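Local structure of molybdate binding protein II (Clostridium pasteurianum, 1GUT) at the interface of chains A and B. The protein binds molybdate as a small molbindin of the Mop family, taking up the oxyanion passively in an assembly of six chains. Residues are numbered along the deposited sequence; one frame, centred on the assembly and turned at random. Chains: chain A/B, Molybdate binding protein II.

The interface of chains A and B. Residues chain A 37-39, 58; chain B 61, 64, 66.
A:Ser37 and B:Val64 show how a swapped C-terminal tail can be held by its backbone carbonyls while aliphatic groups pack around the polar links. The hydroxyl OG of A:Ser37 donates a hydrogen bond of 2.8 Å to the carbonyl O of B:Val64. It reaches that oxygen from above the carbonyl plane, 48° out of it, rather than along a lone pair. The serine torsion explains the reach: OG lies opposite its own backbone N (chi1 172°), which turns the hydroxyl towards the incoming tail. One residue along strand 34-40, the amide N of A:Ile38 gives a second hydrogen bond, 3.0 Å long, to the carbonyl O of B:Ser61 in the 3-10 helix 61-63. This bond is nearly straight at its hydrogen (164°), although its donor too stands well above the carbonyl plane.

Apolar contacts flank both bonds. CG1 of B:Val64 packs 3.8 Å from CB of A:Ser37, beside the hydroxyl bond. From the following strand, 65-67, B:Ile66 brings its terminal CD1 to 4.0 Å from the same CB, while its CG1 lies near the serine oxygen. At the other end, the CG1 branch of A:Ile38 meets CB of B:Ser61 at 3.8 Å, so the serine's methylene rather than its hydroxyl makes this contact.

Apart from these, A:Ile39 lays its CG2 methyl against the carbonyl oxygen that accepts the serine hydroxyl, 3.8 Å from the O of B:Val64, a van der Waals contact.

Together the contacts dock the tail of chain B on strand 34-40 of chain A. Two-fold symmetry repeats the arrangement with the chains exchanged, and this reciprocal exchange of tails probably helps hold the molbindin dimer together within its hexamer.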
ATOM      1  N   SER A  37      10.269   7.334   5.750  1.00 10.59           N
ATOM      2  CA  SER A  37       9.719   7.193   4.414  1.00 10.66           C
ATOM      3  C   SER A  37      10.720   6.532   3.499  1.00 10.04           C
ATOM      4  O   SER A  37      11.907   6.837   3.563  1.00 10.64           O
ATOM      5  CB  SER A  37       9.472   8.601   3.857  1.00 11.74           C
ATOM      6  OG  SER A  37       9.113   8.594   2.484  1.00 12.58           O
ATOM      7  N   ILE A  38      10.267   5.611   2.646  1.00  9.42           N
ATOM      8  CA  ILE A  38      11.154   5.044   1.629  1.00 10.71           C
ATOM      9  C   ILE A  38      10.554   5.462   0.295  1.00 11.33           C
ATOM     10  O   ILE A  38       9.420   5.088  -0.024  1.00 12.65           O
ATOM     11  CB  ILE A  38      11.338   3.519   1.786  1.00 10.73           C
ATOM     12  CG1 ILE A  38      12.125   3.262   3.061  1.00 12.25           C
ATOM     13  CG2 ILE A  38      12.036   2.889   0.548  1.00 12.73           C
ATOM     14  CD1 ILE A  38      12.227   1.789   3.441  1.00 15.99           C
ATOM     15  N   ILE A  39      11.288   6.295  -0.443  1.00 10.90           N
ATOM     16  CA  ILE A  39      10.855   6.817  -1.734  1.00 12.40           C
ATOM     17  C   ILE A  39      11.895   6.498  -2.787  1.00 11.91           C
ATOM     18  O   ILE A  39      12.941   5.929  -2.480  1.00 11.81           O
ATOM     19  CB  ILE A  39      10.626   8.354  -1.677  1.00 13.85           C
ATOM     20  CG1 ILE A  39      11.898   9.062  -1.219  1.00 14.58           C
ATOM     21  CG2 ILE A  39       9.464   8.700  -0.764  1.00 15.36           C
ATOM     22  CD1 ILE A  39      11.825  10.601  -1.224  1.00 16.92           C
ATOM     23  N   VAL A  58       3.160  12.552   3.796  1.00  9.08           N
ATOM     24  CA  VAL A  58       1.752  12.375   3.403  1.00 10.27           C
ATOM     25  C   VAL A  58       1.441  10.884   3.325  1.00  9.70           C
ATOM     26  O   VAL A  58       2.227  10.106   2.770  1.00 10.21           O
ATOM     27  CB  VAL A  58       1.480  13.047   2.024  1.00 10.93           C
ATOM     28  CG1 VAL A  58       0.028  12.835   1.610  1.00 11.93           C
ATOM     29  CG2 VAL A  58       1.786  14.555   2.049  1.00 12.56           C
TER
ATOM     30  N   SER B  61       7.005   2.369   5.942  1.00  7.69           N
ATOM     31  CA  SER B  61       7.759   3.475   5.358  1.00  8.40           C
ATOM     32  C   SER B  61       7.494   3.653   3.855  1.00  8.77           C
ATOM     33  O   SER B  61       7.527   4.765   3.365  1.00  8.75           O
ATOM     34  CB  SER B  61       9.263   3.274   5.574  1.00  9.91           C
ATOM     35  OG  SER B  61       9.552   3.141   6.951  1.00 11.43           O
ATOM     36  N   VAL B  64       4.789   6.129   2.935  1.00  9.11           N
ATOM     37  CA  VAL B  64       4.881   7.549   3.280  1.00  8.91           C
ATOM     38  C   VAL B  64       5.445   8.330   2.097  1.00  9.47           C
ATOM     39  O   VAL B  64       6.552   8.016   1.624  1.00  9.99           O
ATOM     40  CB  VAL B  64       5.775   7.791   4.506  1.00  8.39           C
ATOM     41  CG1 VAL B  64       5.845   9.303   4.827  1.00  9.12           C
ATOM     42  CG2 VAL B  64       5.252   6.990   5.725  1.00 10.47           C
ATOM     43  N   ILE B  66       6.556  12.083   0.332  1.00 10.10           N
ATOM     44  CA  ILE B  66       7.155  13.326   0.800  1.00 10.85           C
ATOM     45  C   ILE B  66       6.666  14.451  -0.097  1.00 11.88           C
ATOM     46  O   ILE B  66       6.656  14.324  -1.335  1.00 12.29           O
ATOM     47  CB  ILE B  66       8.693  13.230   0.717  1.00 11.16           C
ATOM     48  CG1 ILE B  66       9.239  12.188   1.710  1.00 12.25           C
ATOM     49  CG2 ILE B  66       9.323  14.600   0.944  1.00 13.88           C
ATOM     50  CD1 ILE B  66       9.045  12.524   3.219  1.00 14.17           C
TER